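Uncharacterized protein (Leishmania infantum, PDB 4TYZ) is of unknown function but may bind and transfer sterols; this part is its C-terminal GRAM domain, which has a PH-like fold. Local coordinates at residues A[22-27]-A[44-49]; A[78-81]-A[87-90]. One frame throughout, in Å; residues are numbered along the deposited sequence. Where two conformers were deposited one is given.

Contact 1: A[22-27]-A[44-49]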
loop_
_atom_site.group_PDB
_atom_site.type_symbol
_atom_site.label_atom_id
_atom_site.label_comp_id
_atom_site.label_asym_id
_atom_site.label_seq_id
_atom_site.Cartn_x
_atom_site.Cartn_y
_atom_site.Cartn_z
ATOM N N PHE A 22 -6.778 2.153 -2.775
ATOM C CA PHE A 22 -6.881 3.290 -1.870
ATOM C C PHE A 22 -5.930 4.409 -2.259
ATOM O O PHE A 22 -4.779 4.165 -2.627
ATOM C CB PHE A 22 -6.583 2.845 -0.432
ATOM C CG PHE A 22 -7.589 1.878 0.111
ATOM C CD1 PHE A 22 -8.761 2.341 0.689
ATOM C CD2 PHE A 22 -7.382 0.511 0.014
ATOM C CE1 PHE A 22 -9.707 1.448 1.168
ATOM C CE2 PHE A 22 -8.330 -0.385 0.498
ATOM C CZ PHE A 22 -9.489 0.093 1.069
ATOM N N ASN A 23 -6.412 5.642 -2.161
ATOM C CA ASN A 23 -5.538 6.793 -2.290
ATOM C C ASN A 23 -4.665 6.934 -1.053
ATOM O O ASN A 23 -5.164 6.861 0.074
ATOM C CB ASN A 23 -6.351 8.062 -2.475
ATOM C CG ASN A 23 -7.179 8.032 -3.735
ATOM O OD1 ASN A 23 -8.397 7.833 -3.696
ATOM N ND2 ASN A 23 -6.520 8.207 -4.869
ATOM N N CYS A 24 -3.372 7.149 -1.263
ATOM C CA CYS A 24 -2.440 7.390 -0.163
ATOM C C CYS A 24 -1.131 7.888 -0.740
ATOM O O CYS A 24 -1.009 8.083 -1.948
ATOM C CB CYS A 24 -2.205 6.132 0.685
ATOM S SG CYS A 24 -1.427 4.771 -0.232
ATOM N N ALA A 25 -0.152 8.109 0.120
ATOM C CA ALA A 25 1.149 8.530 -0.345
ATOM C C ALA A 25 2.194 7.643 0.276
ATOM O O ALA A 25 2.064 7.198 1.413
ATOM C CB ALA A 25 1.410 9.986 -0.012
ATOM N N TRP A 26 3.233 7.386 -0.493
ATOM C CA TRP A 26 4.384 6.641 -0.022
ATOM C C TRP A 26 5.405 7.663 0.460
ATOM O O TRP A 26 5.744 8.602 -0.266
ATOM C CB TRP A 26 4.918 5.775 -1.160
ATOM C CG TRP A 26 6.061 4.883 -0.847
ATOM C CD1 TRP A 26 6.565 4.570 0.382
ATOM C CD2 TRP A 26 6.866 4.195 -1.803
ATOM N NE1 TRP A 26 7.635 3.714 0.245
ATOM C CE2 TRP A 26 7.843 3.475 -1.087
ATOM C CE3 TRP A 26 6.857 4.121 -3.202
ATOM C CZ2 TRP A 26 8.794 2.674 -1.722
ATOM C CZ3 TRP A 26 7.809 3.331 -3.833
ATOM C CH2 TRP A 26 8.756 2.615 -3.089
ATOM N N VAL A 27 5.875 7.520 1.695
ATOM C CA VAL A 27 6.861 8.455 2.204
ATOM C C VAL A 27 8.129 7.698 2.536
ATOM O O VAL A 27 8.088 6.639 3.177
ATOM C CB VAL A 27 6.350 9.231 3.441
ATOM C CG1 VAL A 27 7.480 10.040 4.072
ATOM C CG2 VAL A 27 5.230 10.159 3.035
ATOM N N LEU A 44 0.592 -6.756 -1.956
ATOM C CA LEU A 44 0.359 -5.382 -1.569
ATOM C C LEU A 44 1.212 -4.520 -2.477
ATOM O O LEU A 44 2.431 -4.656 -2.490
ATOM C CB LEU A 44 0.734 -5.162 -0.107
ATOM C CG LEU A 44 0.567 -3.703 0.283
ATOM C CD1 LEU A 44 -0.877 -3.306 0.085
ATOM C CD2 LEU A 44 1.022 -3.476 1.719
ATOM N N CYS A 45 0.575 -3.646 -3.253
ATOM C CA CYS A 45 1.309 -2.862 -4.252
ATOM C C CYS A 45 1.023 -1.381 -4.129
ATOM O O CYS A 45 -0.040 -0.980 -3.669
ATOM C CB CYS A 45 0.947 -3.295 -5.676
ATOM S SG CYS A 45 1.045 -5.072 -5.934
ATOM N N PHE A 46 1.975 -0.581 -4.581
ATOM C CA PHE A 46 1.785 0.863 -4.640
ATOM C C PHE A 46 2.348 1.389 -5.941
ATOM O O PHE A 46 3.442 0.996 -6.331
ATOM C CB PHE A 46 2.468 1.561 -3.455
ATOM C CG PHE A 46 2.377 3.060 -3.514
ATOM C CD1 PHE A 46 1.320 3.721 -2.912
ATOM C CD2 PHE A 46 3.336 3.802 -4.194
ATOM C CE1 PHE A 46 1.222 5.112 -2.980
ATOM C CE2 PHE A 46 3.247 5.185 -4.277
ATOM C CZ PHE A 46 2.196 5.848 -3.658
ATOM N N GLN A 47 1.603 2.272 -6.606
ATOM C CA GLN A 47 2.116 3.006 -7.764
ATOM C C GLN A 47 1.914 4.501 -7.572
ATOM O O GLN A 47 0.809 4.943 -7.266
ATOM C CB GLN A 47 1.422 2.546 -9.055
ATOM C CG GLN A 47 1.774 3.384 -10.302
ATOM C CD GLN A 47 3.246 3.316 -10.650
ATOM O OE1 GLN A 47 3.796 2.233 -10.857
ATOM N NE2 GLN A 47 3.893 4.474 -10.726
ATOM N N SER A 48 2.977 5.279 -7.773
ATOM C CA SER A 48 2.886 6.735 -7.750
ATOM C C SER A 48 2.037 7.238 -8.915
ATOM O O SER A 48 2.136 6.737 -10.036
ATOM C CB SER A 48 4.281 7.360 -7.827
ATOM O OG SER A 48 5.096 6.940 -6.756
ATOM N N THR A 49 1.201 8.224 -8.631
ATOM C CA THR A 49 0.325 8.805 -9.637
ATOM C C THR A 49 1.105 9.503 -10.732
ATOM O O THR A 49 0.804 9.356 -11.922
ATOM C CB THR A 49 -0.634 9.818 -9.000
ATOM O OG1 THR A 49 -1.436 9.160 -8.022
ATOM C CG2 THR A 49 -1.541 10.445 -10.066
#
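Phe46 meets Trp26 and Cys24 and makes nearly all of this contact. Its CG stands anti to the backbone N (chi1 176°), which carries the ring across to strand 20-28. Trp26 CB sits over one ring face, displaced toward the rim and 3.6 Å from Phe46 CE2, a CH-pi contact. Beyond CB the indole turns an edge to the same ring: the Trp26 five-membered ring and the Phe46 ring make a T-shaped pair with centroids 5.6 Å apart and planes at 69°. Trp26 in turn makes an edge-to-face pair with Phe55 of strand 54-58. At the ring edge, Cys24 SG lies 3.8 Å from Phe46 CE1 as a sulfur-aromatic contact, with Cys24 O also at the edge, in the ring plane. The two strands run almost at right angles (86°) and exchange no hydrogen bonds; strand 31-39 separates them in the strongly bent antiparallel sheet of this PH-like GRAM domain, so side chains meet across its concave interior. Past Phe46, Gln47 points away from strand 20-28, and its NE2 donates to a lone pair of Ser48 O at 2.9 Å, while Gln47 OE1 is hydrogen-bonded to Ser9 OG. Ser48 OG is hydrogen-bonded to Ala53 O.

Contact 2: A[78-81]-A[87-90]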
loop_
_atom_site.group_PDB
_atom_site.type_symbol
_atom_site.label_atom_id
_atom_site.label_comp_id
_atom_site.label_asym_id
_atom_site.label_seq_id
_atom_site.Cartn_x
_atom_site.Cartn_y
_atom_site.Cartn_z
ATOM N N ILE A 78 -0.047 4.221 7.777
ATOM C CA ILE A 78 0.088 2.797 8.025
ATOM C C ILE A 78 1.547 2.435 7.794
ATOM O O ILE A 78 2.161 2.891 6.829
ATOM C CB ILE A 78 -0.805 1.951 7.089
ATOM C CG1 ILE A 78 -2.275 2.186 7.423
ATOM C CG2 ILE A 78 -0.452 0.456 7.197
ATOM C CD1 ILE A 78 -3.242 1.535 6.434
ATOM N N GLU A 79 2.101 1.624 8.682
ATOM C CA GLU A 79 3.483 1.190 8.540
ATOM C C GLU A 79 3.546 -0.297 8.269
ATOM O O GLU A 79 2.937 -1.096 8.980
ATOM C CB GLU A 79 4.287 1.513 9.793
ATOM C CG GLU A 79 4.354 2.982 10.113
ATOM C CD GLU A 79 5.050 3.245 11.429
ATOM O OE1 GLU A 79 6.125 2.649 11.661
ATOM O OE2 GLU A 79 4.515 4.036 12.236
ATOM N N VAL A 80 4.288 -0.665 7.229
ATOM C CA VAL A 80 4.437 -2.068 6.859
ATOM C C VAL A 80 5.869 -2.512 7.111
ATOM O O VAL A 80 6.807 -1.932 6.572
ATOM C CB VAL A 80 4.069 -2.302 5.387
ATOM C CG1 VAL A 80 4.304 -3.766 5.006
ATOM C CG2 VAL A 80 2.626 -1.901 5.133
ATOM N N LYS A 81 6.029 -3.519 7.964
ATOM C CA LYS A 81 7.346 -4.041 8.293
ATOM C C LYS A 81 7.562 -5.351 7.565
ATOM O O LYS A 81 6.708 -6.233 7.607
ATOM C CB LYS A 81 7.494 -4.249 9.801
ATOM C CG LYS A 81 7.320 -2.985 10.630
ATOM C CD LYS A 81 7.478 -3.285 12.118
ATOM C CE LYS A 81 8.799 -3.986 12.399
ATOM N NZ LYS A 81 8.939 -4.399 13.826
ATOM N N THR A 87 11.053 -1.089 6.482
ATOM C CA THR A 87 9.783 -0.484 6.862
ATOM C C THR A 87 9.268 0.412 5.744
ATOM O O THR A 87 9.989 1.273 5.244
ATOM C CB THR A 87 9.900 0.324 8.155
ATOM O OG1 THR A 87 10.288 -0.554 9.222
ATOM C CG2 THR A 87 8.574 0.949 8.502
ATOM N N ILE A 88 8.025 0.179 5.342
ATOM C CA ILE A 88 7.367 0.986 4.318
ATOM C C ILE A 88 6.352 1.892 4.990
ATOM O O ILE A 88 5.513 1.418 5.758
ATOM C CB ILE A 88 6.641 0.113 3.281
ATOM C CG1 ILE A 88 7.622 -0.856 2.629
ATOM C CG2 ILE A 88 5.907 0.988 2.265
ATOM C CD1 ILE A 88 6.939 -1.972 1.850
ATOM N N PHE A 89 6.445 3.189 4.720
ATOM C CA PHE A 89 5.540 4.168 5.314
ATOM C C PHE A 89 4.517 4.642 4.292
ATOM O O PHE A 89 4.879 5.215 3.257
ATOM C CB PHE A 89 6.318 5.360 5.859
ATOM C CG PHE A 89 7.242 5.019 6.990
ATOM C CD1 PHE A 89 6.773 4.980 8.291
ATOM C CD2 PHE A 89 8.581 4.765 6.755
ATOM C CE1 PHE A 89 7.621 4.683 9.342
ATOM C CE2 PHE A 89 9.441 4.465 7.809
ATOM C CZ PHE A 89 8.954 4.427 9.099
ATOM N N LEU A 90 3.242 4.395 4.577
ATOM C CA LEU A 90 2.151 4.880 3.731
ATOM C C LEU A 90 1.333 5.891 4.515
ATOM O O LEU A 90 0.926 5.634 5.642
ATOM C CB LEU A 90 1.272 3.735 3.255
ATOM C CG LEU A 90 2.017 2.635 2.503
ATOM C CD1 LEU A 90 1.137 1.407 2.397
ATOM C CD2 LEU A 90 2.415 3.135 1.129
#
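The Phe89 ring carries Thr87 CG2, from its own strand, over one face, 3.5 Å above the plane and toward the rim, while Glu79 reaches it obliquely from the partner strand. The two segments form an antiparallel beta hairpin within the bent sheet of the GRAM domain, lying between strands 20-28 and 62-67. Glu79 and Phe89 both carry CG opposite the carbonyl carbon (Glu79 chi1 -61°), which sends them side by side in the same direction, carboxylate and ring planes 37° apart. In one of two modelled conformers of Glu79, its CG comes within 3.6 Å of Phe89 CD1, its OE1 lies 3.4 Å from Phe89 CE1, and its OE2 is hydrogen-bonded to Ser68 OG.

Ile78 with Leu90 and Val80 with Ile88 are hydrogen-bonded pairs; Glu79 with Phe89 and Lys81 with Thr87 are non-hydrogen-bonded ones. Side chains alternate accordingly. Glu79, Phe89, Lys81 and Thr87 share one face, where Lys81, also modelled twice, runs alongside Thr87 in one conformer. Ile78, Val80, Ile88 and Leu90 share the apolar inner face: Ile78 packs on Arg96 and Tyr100 of helix 96-107, and Ile88 and Leu90 rest on Phe55. There Val80 CB and Ile88 CB approach to 4.1 Å.

Each hydrogen-bonded pair is joined by two backbone bonds. The Val80–Ile88 bonds are straighter at the hydrogen, with Val80 N 2.8 Å from Ile88 O at an N-H...O angle of 175°. Val80 O accepts from Ile88 N and also takes a CA-H...O contact from Thr87 CA at 3.3 Å.

How the contacts relate
Contact 1 is a buried contact near the centre of the chain, made by side chains between strands that are not neighbours in the sheet. Contact 2 is partly buried and joins adjacent hairpin strands through their backbones, with one face turned inward and the other bearing polar groups and the exposed Phe89. Sulfur and aromatic packing thus dominates the first, ladder hydrogen bonds the second. Their centres are 11 Å apart, and they adjoin because strands 20-28 and 87-91 are sheet neighbours: Val27 N lies 3.0 Å from Phe89 O, a probable hydrogen bond, and Trp26 NE1 packs 3.8 Å from Ile88 CG2. Phe55 of strand 54-58 borders both.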